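Local coordinates for cellulose binding domain-containing protein (Clostridium clariflavum, PDB 4B96), which probably binds cellulose through this calcium-containing family 3b carbohydrate-binding module, one domain of a longer membrane protein of a biomass-sensing system, at residues Ser15-Ile21 with Trp112-Glu118; Arg43-Asp49 with Ser81-Glu87; Asn52-Tyr58 with Phe104-Asp110. All coordinates share one frame; numbering follows the deposited sequence. Where two conformers were deposited one is given.

Contact 1. Residues Ser15-Ile21 with Trp112-Glu118; sequences SLYSKAI and WTEFNQE. With CA (calcium ion), chain E.
Phe-115 and Ile-21 form the dense side of this contact. Ile-21 sends CD1 over the middle of the phenylalanine ring, a CH-pi contact with CD1 3.7 Å from the ring centroid. Its CG1 lies anti to the carbonyl carbon (chi1 -76°), which carries the branch across the ring at about a right angle. A flat ring and a branched aliphatic chain suit this buried face. Beside them Gln-117 is held twice: its N donates to Leu-16 O, and its NE2 to Ser-15 O at 2.9 Å, with Gln-13 O as a further partner. Ser-18 and Phe-115 exchange two backbone bonds.

The other side, with Tyr-17, Lys-19 and Glu-114, is looser and exposed to solvent. The amide of Asn-116 lies over the rim of one face of the Tyr-17 ring, planes 26° apart, while the aliphatic part of Lys-19 crosses that of Glu-114, CG to CG 3.6 Å; their charged ends stay apart. One water joins Lys-19 O to Thr-113 O.

Asn-116 OD1 accepts from Glu-118 N, closing an Asx turn, and Asn-116 O binds calcium at 2.2 Å. The short antiparallel ribbon thus ends at the calcium site of the CBM3 module, which Lys-47, Asp-119 and Asp-120 complete.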
loop_
_atom_site.group_PDB
_atom_site.type_symbol
_atom_site.label_atom_id
_atom_site.label_comp_id
_atom_site.label_asym_id
_atom_site.label_seq_id
_atom_site.Cartn_x
_atom_site.Cartn_y
_atom_site.Cartn_z
ATOM N N SER A 15 10.395 -17.866 14.346
ATOM C CA SER A 15 10.241 -17.926 15.826
ATOM C C SER A 15 10.062 -16.493 16.341
ATOM O O SER A 15 10.668 -15.566 15.804
ATOM C CB SER A 15 11.500 -18.477 16.461
ATOM O OG SER A 15 11.596 -19.861 16.200
ATOM N N LEU A 16 9.242 -16.317 17.376
ATOM C CA LEU A 16 9.011 -14.980 17.928
ATOM C C LEU A 16 10.344 -14.419 18.485
ATOM O O LEU A 16 10.653 -13.258 18.314
ATOM C CB LEU A 16 7.955 -15.055 19.045
ATOM C CG LEU A 16 6.536 -15.416 18.589
ATOM C CD1 LEU A 16 5.572 -15.065 19.685
ATOM C CD2 LEU A 16 6.221 -14.621 17.271
ATOM N N TYR A 17 11.122 -15.254 19.174
ATOM C CA TYR A 17 12.432 -14.811 19.666
ATOM C C TYR A 17 13.568 -15.268 18.756
ATOM O O TYR A 17 13.720 -16.459 18.507
ATOM C CB TYR A 17 12.647 -15.321 21.091
ATOM C CG TYR A 17 11.657 -14.688 22.053
ATOM C CD1 TYR A 17 11.895 -13.436 22.582
ATOM C CD2 TYR A 17 10.472 -15.326 22.401
ATOM C CE1 TYR A 17 10.991 -12.823 23.473
ATOM C CE2 TYR A 17 9.551 -14.727 23.292
ATOM C CZ TYR A 17 9.823 -13.470 23.813
ATOM O OH TYR A 17 8.942 -12.848 24.676
ATOM N N SER A 18 14.378 -14.339 18.265
ATOM C CA SER A 18 15.389 -14.714 17.293
ATOM C C SER A 18 16.589 -13.785 17.423
ATOM O O SER A 18 16.416 -12.601 17.656
ATOM C CB SER A 18 14.784 -14.601 15.877
ATOM O OG SER A 18 15.772 -14.833 14.894
ATOM N N LYS A 19 17.791 -14.300 17.196
ATOM C CA LYS A 19 18.982 -13.447 17.202
ATOM C C LYS A 19 19.114 -12.617 15.937
ATOM O O LYS A 19 19.838 -11.607 15.922
ATOM C CB LYS A 19 20.234 -14.263 17.444
ATOM C CG LYS A 19 20.259 -14.742 18.881
ATOM C CD LYS A 19 21.553 -15.462 19.257
ATOM C CE LYS A 19 21.465 -16.059 20.653
ATOM N NZ LYS A 19 22.837 -16.547 21.019
ATOM N N ALA A 20 18.396 -13.003 14.885
ATOM C CA ALA A 20 18.488 -12.278 13.645
ATOM C C ALA A 20 17.086 -11.980 13.137
ATOM O O ALA A 20 16.162 -12.809 13.263
ATOM C CB ALA A 20 19.314 -13.066 12.602
ATOM N N ILE A 21 16.908 -10.797 12.558
ATOM C CA ILE A 21 15.706 -10.503 11.839
ATOM C C ILE A 21 16.060 -10.579 10.345
ATOM O O ILE A 21 17.061 -9.984 9.925
ATOM C CB ILE A 21 15.184 -9.091 12.210
ATOM C CG1 ILE A 21 14.532 -9.155 13.613
ATOM C CG2 ILE A 21 14.123 -8.612 11.134
ATOM C CD1 ILE A 21 14.139 -7.728 14.151
ATOM N N TRP A 112 24.419 -9.664 20.205
ATOM C CA TRP A 112 23.908 -11.004 19.913
ATOM C C TRP A 112 22.795 -11.468 20.859
ATOM O O TRP A 112 22.461 -12.642 20.889
ATOM C CB TRP A 112 25.053 -12.020 19.915
ATOM C CG TRP A 112 25.981 -11.801 18.789
ATOM C CD1 TRP A 112 27.236 -11.205 18.816
ATOM C CD2 TRP A 112 25.722 -12.138 17.429
ATOM N NE1 TRP A 112 27.763 -11.171 17.538
ATOM C CE2 TRP A 112 26.858 -11.731 16.669
ATOM C CE3 TRP A 112 24.633 -12.744 16.775
ATOM C CZ2 TRP A 112 26.944 -11.927 15.285
ATOM C CZ3 TRP A 112 24.719 -12.935 15.405
ATOM C CH2 TRP A 112 25.880 -12.530 14.668
ATOM N N THR A 113 22.163 -10.550 21.569
ATOM C CA THR A 113 20.973 -10.915 22.328
ATOM C C THR A 113 19.761 -10.937 21.359
ATOM O O THR A 113 19.834 -10.420 20.244
ATOM C CB THR A 113 20.766 -10.017 23.570
ATOM O OG1 THR A 113 20.597 -8.638 23.184
ATOM C CG2 THR A 113 21.957 -10.201 24.543
ATOM N N GLU A 114 18.681 -11.595 21.777
ATOM C CA GLU A 114 17.548 -11.888 20.890
ATOM C C GLU A 114 16.569 -10.731 20.738
ATOM O O GLU A 114 16.269 -10.010 21.708
ATOM C CB GLU A 114 16.759 -13.091 21.433
ATOM C CG GLU A 114 17.442 -14.448 21.164
ATOM C CD GLU A 114 16.632 -15.644 21.729
ATOM O OE1 GLU A 114 15.905 -15.471 22.748
ATOM O OE2 GLU A 114 16.728 -16.732 21.142
ATOM N N PHE A 115 16.051 -10.588 19.520
ATOM C CA PHE A 115 14.869 -9.754 19.293
ATOM C C PHE A 115 13.595 -10.515 19.710
ATOM O O PHE A 115 13.588 -11.754 19.737
ATOM C CB PHE A 115 14.700 -9.457 17.800
ATOM C CG PHE A 115 15.810 -8.678 17.212
ATOM C CD1 PHE A 115 15.917 -7.309 17.439
ATOM C CD2 PHE A 115 16.728 -9.295 16.353
ATOM C CE1 PHE A 115 16.958 -6.546 16.839
ATOM C CE2 PHE A 115 17.772 -8.561 15.758
ATOM C CZ PHE A 115 17.900 -7.170 15.992
ATOM N N ASN A 116 12.521 -9.757 19.983
ATOM C CA ASN A 116 11.178 -10.294 20.062
ATOM C C ASN A 116 10.445 -9.737 18.855
ATOM O O ASN A 116 10.162 -8.522 18.790
ATOM C CB ASN A 116 10.502 -9.808 21.364
ATOM C CG ASN A 116 8.993 -10.153 21.411
ATOM O OD1 ASN A 116 8.494 -10.957 20.612
ATOM N ND2 ASN A 116 8.266 -9.528 22.338
ATOM N N GLN A 117 10.160 -10.580 17.874
ATOM C CA GLN A 117 9.629 -10.127 16.631
ATOM C C GLN A 117 8.123 -9.925 16.674
ATOM O O GLN A 117 7.535 -9.407 15.709
ATOM C CB GLN A 117 9.909 -11.172 15.566
ATOM C CG GLN A 117 11.392 -11.477 15.403
ATOM C CD GLN A 117 11.672 -12.217 14.074
ATOM O OE1 GLN A 117 11.767 -11.581 13.051
ATOM N NE2 GLN A 117 11.778 -13.537 14.118
ATOM N N GLU A 118 7.518 -10.348 17.765
ATOM C CA GLU A 118 6.046 -10.396 17.820
ATOM C C GLU A 118 5.363 -9.047 17.602
ATOM O O GLU A 118 4.252 -8.994 17.099
ATOM C CB GLU A 118 5.557 -11.001 19.127
ATOM C CG GLU A 118 4.046 -11.350 19.050
ATOM C CD GLU A 118 3.520 -12.040 20.309
ATOM O OE1 GLU A 118 4.057 -11.772 21.429
ATOM O OE2 GLU A 118 2.562 -12.854 20.157
HETATM CA CA CA E . 10.511 -6.323 18.556
HETATM O O HOH W 1 21.036 -10.234 17.849
HETATM O O HOH W 2 12.541 -6.847 19.892
HETATM O O HOH W 3 12.262 -6.748 17.018
HETATM O O HOH W 4 9.971 -5.614 20.998
#

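Contact 2. Residues Arg43-Asp49 with Ser81-Glu87; sequences RYYFKDD and SSHKYLE. With CA (calcium ion), chain E.
Arg-43 to Lys-47 and His-83 to Glu-87 run antiparallel, at 153° between their directions, with Tyr-44/Leu-86 and Phe-46/Lys-84 as hydrogen-bonded pairs and Asp-48 N to Ser-82 O extending the ladder. On the face of Arg-43, Tyr-45 and Tyr-85, the guanidinium lies flat on the Tyr-85 ring, planes 15° apart and centres 4.3 Å apart. The cation is off-centre, toward the phenol end, while CD lies over the face nearer the CD1-CE1 side of the ring. The same guanidinium meets Glu-87 at its edge: NE (2.8 Å) and NH2 (2.9 Å) both reach OE1, a side-on salt bridge. Ring and carboxylate together thus fix the rotation of the arginine, whose flat, charged group can stack and donate at once. Tyr-85 CB also touches Tyr-45 CD1, and the two rings meet obliquely.

The opposite face carries Phe-46, which receives Lys-84 CB over its ring. Its chi1 of 68° puts CG between the backbone N and carbonyl carbon and turns the ring toward the neighbouring strand. Lys-84 then runs out extended, so that NZ donates to Asp-48 O at 2.9 Å, from above the carbonyl plane. Two waters also take NZ, one leading to Asp-48 OD2 and one to Asp-49 OD1; a long flexible amine suits this spread of acceptors. Asp-48 itself is salt-bridged through OD1 to Arg-109. At the end, Ser-81 OG donates to the syn lone pair of Asp-49 OD1 at 2.8 Å.

Lys-47 O binds calcium at 2.2 Å. Strand 40-47 lies between strands 83-90 and 136-140, and strand 69-75 flanks 83-90 beyond. Tyr-44 and Leu-86 pack on Trp-23 of the other sheet, while Arg-43 has a second aromatic partner in Tyr-139.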
loop_
_atom_site.group_PDB
_atom_site.type_symbol
_atom_site.label_atom_id
_atom_site.label_comp_id
_atom_site.label_asym_id
_atom_site.label_seq_id
_atom_site.Cartn_x
_atom_site.Cartn_y
_atom_site.Cartn_z
ATOM N N ARG A 43 11.936 -0.187 3.362
ATOM C CA ARG A 43 11.917 -0.143 4.827
ATOM C C ARG A 43 11.320 -1.375 5.449
ATOM O O ARG A 43 10.272 -1.824 5.000
ATOM C CB ARG A 43 11.135 1.075 5.333
ATOM C CG ARG A 43 11.895 2.391 5.020
ATOM C CD ARG A 43 11.080 3.606 5.452
ATOM N NE ARG A 43 11.818 4.774 4.969
ATOM C CZ ARG A 43 11.407 6.034 5.066
ATOM N NH1 ARG A 43 10.249 6.317 5.616
ATOM N NH2 ARG A 43 12.166 7.012 4.590
ATOM N N TYR A 44 11.980 -1.879 6.497
ATOM C CA TYR A 44 11.484 -2.976 7.324
ATOM C C TYR A 44 11.225 -2.369 8.709
ATOM O O TYR A 44 12.148 -1.866 9.370
ATOM C CB TYR A 44 12.534 -4.077 7.406
ATOM C CG TYR A 44 12.017 -5.313 8.160
ATOM C CD1 TYR A 44 11.972 -5.329 9.569
ATOM C CD2 TYR A 44 11.535 -6.438 7.456
ATOM C CE1 TYR A 44 11.457 -6.458 10.249
ATOM C CE2 TYR A 44 11.014 -7.580 8.112
ATOM C CZ TYR A 44 10.995 -7.587 9.510
ATOM O OH TYR A 44 10.467 -8.654 10.199
ATOM N N TYR A 45 9.981 -2.369 9.141
ATOM C CA TYR A 45 9.612 -1.736 10.412
ATOM C C TYR A 45 9.663 -2.717 11.540
ATOM O O TYR A 45 9.094 -3.825 11.438
ATOM C CB TYR A 45 8.193 -1.225 10.332
ATOM C CG TYR A 45 8.088 -0.170 9.275
ATOM C CD1 TYR A 45 8.313 1.166 9.601
ATOM C CD2 TYR A 45 7.751 -0.510 7.968
ATOM C CE1 TYR A 45 8.257 2.131 8.660
ATOM C CE2 TYR A 45 7.637 0.489 6.981
ATOM C CZ TYR A 45 7.911 1.781 7.333
ATOM O OH TYR A 45 7.849 2.783 6.406
ATOM N N PHE A 46 10.304 -2.312 12.637
ATOM C CA PHE A 46 10.389 -3.174 13.806
ATOM C C PHE A 46 10.419 -2.359 15.093
ATOM O O PHE A 46 10.643 -1.121 15.092
ATOM C CB PHE A 46 11.586 -4.117 13.681
ATOM C CG PHE A 46 12.919 -3.421 13.745
ATOM C CD1 PHE A 46 13.463 -2.764 12.609
ATOM C CD2 PHE A 46 13.680 -3.441 14.936
ATOM C CE1 PHE A 46 14.717 -2.129 12.646
ATOM C CE2 PHE A 46 14.955 -2.797 14.974
ATOM C CZ PHE A 46 15.457 -2.126 13.859
ATOM N N LYS A 47 10.099 -3.030 16.189
ATOM C CA LYS A 47 10.094 -2.354 17.491
ATOM C C LYS A 47 11.216 -2.988 18.312
ATOM O O LYS A 47 11.177 -4.177 18.583
ATOM C CB LYS A 47 8.754 -2.600 18.178
ATOM C CG LYS A 47 8.588 -1.828 19.509
ATOM C CD LYS A 47 7.159 -2.077 20.065
ATOM C CE LYS A 47 6.834 -1.196 21.296
ATOM N NZ LYS A 47 7.714 -1.532 22.418
ATOM N N ASP A 48 12.198 -2.211 18.746
ATOM C CA ASP A 48 13.279 -2.793 19.535
ATOM C C ASP A 48 14.058 -1.654 20.174
ATOM O O ASP A 48 14.149 -0.569 19.615
ATOM C CB ASP A 48 14.188 -3.613 18.634
ATOM C CG ASP A 48 15.157 -4.457 19.434
ATOM O OD1 ASP A 48 14.708 -5.476 20.011
ATOM O OD2 ASP A 48 16.354 -4.077 19.487
ATOM N N ASP A 49 14.592 -1.879 21.348
ATOM C CA ASP A 49 15.215 -0.778 22.101
ATOM C C ASP A 49 16.743 -0.923 22.247
ATOM O O ASP A 49 17.363 -0.219 23.056
ATOM C CB ASP A 49 14.523 -0.663 23.448
ATOM C CG ASP A 49 13.812 0.704 23.625
ATOM O OD1 ASP A 49 14.118 1.691 22.880
ATOM O OD2 ASP A 49 12.991 0.800 24.557
ATOM N N SER A 81 11.539 5.768 21.518
ATOM C CA SER A 81 12.792 5.172 21.070
ATOM C C SER A 81 12.678 3.790 20.400
ATOM O O SER A 81 13.471 3.452 19.530
ATOM C CB SER A 81 13.811 5.127 22.227
ATOM O OG SER A 81 13.376 4.327 23.337
ATOM N N SER A 82 11.672 3.006 20.773
ATOM C CA SER A 82 11.629 1.617 20.313
ATOM C C SER A 82 11.076 1.424 18.896
ATOM O O SER A 82 11.357 0.420 18.262
ATOM C CB SER A 82 10.824 0.815 21.330
ATOM O OG SER A 82 9.476 1.183 21.279
ATOM N N HIS A 83 10.313 2.391 18.385
ATOM C CA HIS A 83 9.693 2.252 17.028
ATOM C C HIS A 83 10.621 2.696 15.922
ATOM O O HIS A 83 10.980 3.866 15.830
ATOM C CB HIS A 83 8.369 3.032 16.972
ATOM C CG HIS A 83 7.283 2.405 17.788
ATOM N ND1 HIS A 83 7.086 2.702 19.116
ATOM C CD2 HIS A 83 6.372 1.445 17.478
ATOM C CE1 HIS A 83 6.068 1.997 19.582
ATOM N NE2 HIS A 83 5.625 1.219 18.610
ATOM N N LYS A 84 11.035 1.747 15.100
ATOM C CA LYS A 84 12.166 1.967 14.198
ATOM C C LYS A 84 11.853 1.391 12.836
ATOM O O LYS A 84 10.896 0.624 12.673
ATOM C CB LYS A 84 13.405 1.187 14.740
ATOM C CG LYS A 84 13.973 1.877 16.044
ATOM C CD LYS A 84 15.044 1.043 16.648
ATOM C CE LYS A 84 15.518 1.722 17.939
ATOM N NZ LYS A 84 16.481 0.827 18.553
ATOM N N TYR A 85 12.713 1.719 11.882
ATOM C CA TYR A 85 12.795 0.960 10.638
ATOM C C TYR A 85 14.235 0.826 10.221
ATOM O O TYR A 85 15.055 1.689 10.458
ATOM C CB TYR A 85 11.969 1.586 9.490
ATOM C CG TYR A 85 12.249 3.064 9.199
ATOM C CD1 TYR A 85 13.253 3.440 8.288
ATOM C CD2 TYR A 85 11.507 4.061 9.818
ATOM C CE1 TYR A 85 13.524 4.782 7.977
ATOM C CE2 TYR A 85 11.765 5.432 9.527
ATOM C CZ TYR A 85 12.774 5.763 8.590
ATOM O OH TYR A 85 13.025 7.070 8.287
ATOM N N LEU A 86 14.530 -0.290 9.582
ATOM C CA LEU A 86 15.752 -0.426 8.815
ATOM C C LEU A 86 15.422 0.120 7.425
ATOM O O LEU A 86 14.398 -0.242 6.831
ATOM C CB LEU A 86 16.115 -1.898 8.653
ATOM C CG LEU A 86 17.175 -2.248 7.587
ATOM C CD1 LEU A 86 18.538 -1.815 8.055
ATOM C CD2 LEU A 86 17.173 -3.765 7.308
ATOM N N GLU A 87 16.285 1.001 6.925
ATOM C CA GLU A 87 16.183 1.426 5.558
ATOM C C GLU A 87 17.336 0.892 4.698
ATOM O O GLU A 87 18.548 1.181 4.962
ATOM C CB GLU A 87 16.221 2.943 5.516
ATOM C CG GLU A 87 15.978 3.441 4.082
ATOM C CD GLU A 87 15.661 4.915 4.094
ATOM O OE1 GLU A 87 14.448 5.295 4.245
ATOM O OE2 GLU A 87 16.640 5.703 3.971
HETATM CA CA CA E . 10.511 -6.323 18.556
HETATM O O HOH W 5 16.968 -1.823 17.928
HETATM O O HOH W 2 12.541 -6.847 19.892
HETATM O O HOH W 6 16.626 2.227 20.971
HETATM O O HOH W 3 12.262 -6.748 17.018
HETATM O O HOH W 4 9.971 -5.614 20.998
#

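Contact 3. Residues Asn52-Tyr58 with Phe104-Asp110; sequences NINFAVY and FGAITRD
Asn-54 and Asp-110, each with about 75 Å² covered by the other segment, meet where strand 53-60 starts and strand 100-109 ends. Asn-54 ND2 donates to Asp-110 OD1 at 2.8 Å in a nearly straight bond, 170° at the hydrogen. The carboxylate oxygen offers its anti lone pair, and the acceptor lies in the plane of the amide, although the two flat groups stand almost perpendicular. With CG anti to its backbone N (chi1 -172°), Asp-110 reaches across to both asparagines. Over the carboxylate of Asp-110 lies the amide of Asn-52, stacked with planes 20° apart and ND2 3.4 Å from CG. Short polar side chains suit this partly hydrated end: one water joins Asn-54 OD1 to Asp-110 OD1, and another links Asn-54 ND2, Thr-108 OG1 and Arg-109 O.

Tyr-58 (63 Å²) holds the far end. Its N donates to Phe-104 O at 2.7 Å, and its ring reaches along the strand so that OH comes 3.5 Å from Ala-106 CB and CD2 3.7 Å from Gly-105 CA. The small residues at 105 and 106 let a large ring lie close to the neighbouring backbone. Gly-105 CA lies 3.2 Å from Ala-56 O, a closeness that the lack of a side chain permits.

The face of Ile-53, Phe-55 and Ile-107 is apolar, with Ile-53 CG2 3.6 Å from Ile-107 CB. Phe-55 and Ile-107 turn toward Leu-86 of the other sheet, and Phe-55 also lies nearly parallel to Trp-23. This is an edge of a beta sandwich, strand 53-60 beside 100-109, as expected of the jelly-roll fold of CBM3 modules.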
loop_
_atom_site.group_PDB
_atom_site.type_symbol
_atom_site.label_atom_id
_atom_site.label_comp_id
_atom_site.label_asym_id
_atom_site.label_seq_id
_atom_site.Cartn_x
_atom_site.Cartn_y
_atom_site.Cartn_z
ATOM N N ASN A 52 22.560 -0.415 19.087
ATOM C CA ASN A 52 23.611 -0.810 18.115
ATOM C C ASN A 52 23.214 -2.050 17.288
ATOM O O ASN A 52 23.460 -3.193 17.687
ATOM C CB ASN A 52 24.884 -1.086 18.880
ATOM C CG ASN A 52 26.102 -1.224 17.957
ATOM O OD1 ASN A 52 25.975 -1.120 16.720
ATOM N ND2 ASN A 52 27.275 -1.451 18.555
ATOM N N ILE A 53 22.574 -1.815 16.155
ATOM C CA ILE A 53 22.124 -2.885 15.279
ATOM C C ILE A 53 23.124 -3.056 14.101
ATOM O O ILE A 53 23.573 -2.088 13.499
ATOM C CB ILE A 53 20.772 -2.508 14.711
ATOM C CG1 ILE A 53 19.753 -2.332 15.842
ATOM C CG2 ILE A 53 20.271 -3.586 13.691
ATOM C CD1 ILE A 53 19.547 -3.594 16.676
ATOM N N ASN A 54 23.516 -4.284 13.803
ATOM C CA ASN A 54 24.432 -4.550 12.717
ATOM C C ASN A 54 23.641 -5.060 11.489
ATOM O O ASN A 54 22.584 -5.672 11.629
ATOM C CB ASN A 54 25.491 -5.550 13.175
ATOM C CG ASN A 54 26.413 -4.954 14.237
ATOM O OD1 ASN A 54 26.629 -3.740 14.259
ATOM N ND2 ASN A 54 26.916 -5.779 15.126
ATOM N N PHE A 55 24.146 -4.784 10.301
ATOM C CA PHE A 55 23.392 -5.028 9.073
ATOM C C PHE A 55 24.272 -5.937 8.213
ATOM O O PHE A 55 25.477 -5.685 8.079
ATOM C CB PHE A 55 23.215 -3.673 8.382
ATOM C CG PHE A 55 22.646 -3.760 6.995
ATOM C CD1 PHE A 55 21.314 -4.028 6.835
ATOM C CD2 PHE A 55 23.448 -3.489 5.879
ATOM C CE1 PHE A 55 20.742 -4.091 5.564
ATOM C CE2 PHE A 55 22.903 -3.516 4.594
ATOM C CZ PHE A 55 21.519 -3.813 4.448
ATOM N N ALA A 56 23.720 -7.015 7.690
ATOM C CA ALA A 56 24.534 -7.948 6.869
ATOM C C ALA A 56 23.744 -8.224 5.598
ATOM O O ALA A 56 22.539 -8.350 5.673
ATOM C CB ALA A 56 24.797 -9.225 7.617
ATOM N N VAL A 57 24.423 -8.219 4.443
ATOM C CA VAL A 57 23.792 -8.510 3.163
ATOM C C VAL A 57 24.308 -9.870 2.723
ATOM O O VAL A 57 25.532 -10.082 2.606
ATOM C CB VAL A 57 24.140 -7.434 2.087
ATOM C CG1 VAL A 57 23.486 -7.795 0.759
ATOM C CG2 VAL A 57 23.635 -6.056 2.574
ATOM N N TYR A 58 23.399 -10.829 2.539
ATOM C CA TYR A 58 23.854 -12.176 2.155
ATOM C C TYR A 58 23.803 -12.420 0.625
ATOM O O TYR A 58 24.443 -13.326 0.136
ATOM C CB TYR A 58 22.956 -13.233 2.822
ATOM C CG TYR A 58 23.013 -13.198 4.319
ATOM C CD1 TYR A 58 24.215 -12.904 4.970
ATOM C CD2 TYR A 58 21.873 -13.508 5.095
ATOM C CE1 TYR A 58 24.290 -12.897 6.378
ATOM C CE2 TYR A 58 21.929 -13.542 6.477
ATOM C CZ TYR A 58 23.118 -13.213 7.116
ATOM O OH TYR A 58 23.165 -13.187 8.489
ATOM N N PHE A 104 18.897 -10.313 -0.047
ATOM C CA PHE A 104 18.704 -11.066 1.202
ATOM C C PHE A 104 19.697 -10.580 2.255
ATOM O O PHE A 104 20.836 -10.262 1.942
ATOM C CB PHE A 104 19.011 -12.568 1.072
ATOM C CG PHE A 104 18.218 -13.261 0.008
ATOM C CD1 PHE A 104 17.212 -12.608 -0.676
ATOM C CD2 PHE A 104 18.484 -14.572 -0.309
ATOM C CE1 PHE A 104 16.481 -13.269 -1.678
ATOM C CE2 PHE A 104 17.757 -15.210 -1.314
ATOM C CZ PHE A 104 16.784 -14.547 -2.001
ATOM N N GLY A 105 19.272 -10.540 3.507
ATOM C CA GLY A 105 20.226 -10.230 4.564
ATOM C C GLY A 105 19.531 -10.179 5.897
ATOM O O GLY A 105 18.360 -10.542 6.014
ATOM N N ALA A 106 20.270 -9.725 6.904
ATOM C CA ALA A 106 19.802 -9.772 8.265
ATOM C C ALA A 106 20.156 -8.474 8.992
ATOM O O ALA A 106 21.082 -7.728 8.582
ATOM C CB ALA A 106 20.473 -10.990 8.987
ATOM N N ILE A 107 19.456 -8.218 10.099
ATOM C CA ILE A 107 20.031 -7.354 11.136
ATOM C C ILE A 107 20.129 -8.136 12.471
ATOM O O ILE A 107 19.324 -9.044 12.720
ATOM C CB ILE A 107 19.155 -6.090 11.380
ATOM C CG1 ILE A 107 17.700 -6.478 11.676
ATOM C CG2 ILE A 107 19.297 -5.122 10.205
ATOM C CD1 ILE A 107 16.797 -5.276 12.086
ATOM N N THR A 108 21.104 -7.785 13.299
ATOM C CA THR A 108 21.354 -8.486 14.560
ATOM C C THR A 108 21.694 -7.383 15.551
ATOM O O THR A 108 22.124 -6.305 15.143
ATOM C CB THR A 108 22.589 -9.441 14.396
ATOM O OG1 THR A 108 23.695 -8.697 13.826
ATOM C CG2 THR A 108 22.247 -10.600 13.431
ATOM N N ARG A 109 21.506 -7.637 16.836
ATOM C CA ARG A 109 22.014 -6.739 17.859
ATOM C C ARG A 109 23.509 -6.999 17.966
ATOM O O ARG A 109 23.967 -8.168 17.937
ATOM C CB ARG A 109 21.378 -7.031 19.226
ATOM C CG ARG A 109 19.872 -6.785 19.239
ATOM C CD ARG A 109 19.407 -7.117 20.645
ATOM N NE ARG A 109 18.040 -6.659 20.857
ATOM C CZ ARG A 109 17.450 -6.695 22.058
ATOM N NH1 ARG A 109 18.105 -7.214 23.109
ATOM N NH2 ARG A 109 16.198 -6.218 22.216
ATOM N N ASP A 110 24.273 -5.931 18.140
ATOM C CA ASP A 110 25.716 -6.062 18.261
ATOM C C ASP A 110 26.104 -6.946 19.436
ATOM O O ASP A 110 27.182 -7.558 19.421
ATOM C CB ASP A 110 26.349 -4.695 18.468
ATOM C CG ASP A 110 27.864 -4.748 18.411
ATOM O OD1 ASP A 110 28.448 -5.038 17.340
ATOM O OD2 ASP A 110 28.477 -4.503 19.442
HETATM O O HOH W 7 29.019 -2.665 15.943
HETATM O O HOH W 8 25.948 -8.627 15.437
#

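The three contacts touch one another, their centres about 12 to 13 Å apart. Along the chain, contacts 2 and 3 are both nested inside the loop that contact 1 closes, and their segments alternate with each other. Contact 3 belongs to the sheet that holds strand 20-29, which contact 1 also reaches through Ile-21, whereas contact 2 lies in the opposing sheet. Leu-86 and Phe-46 of contact 2 pack on Ile-107 of contact 3, and Asp-48 forms a salt bridge with Arg-109. Contacts 1 and 2 both supply a backbone oxygen to the calcium ion, so the metal ties together parts of the chain distant in sequence.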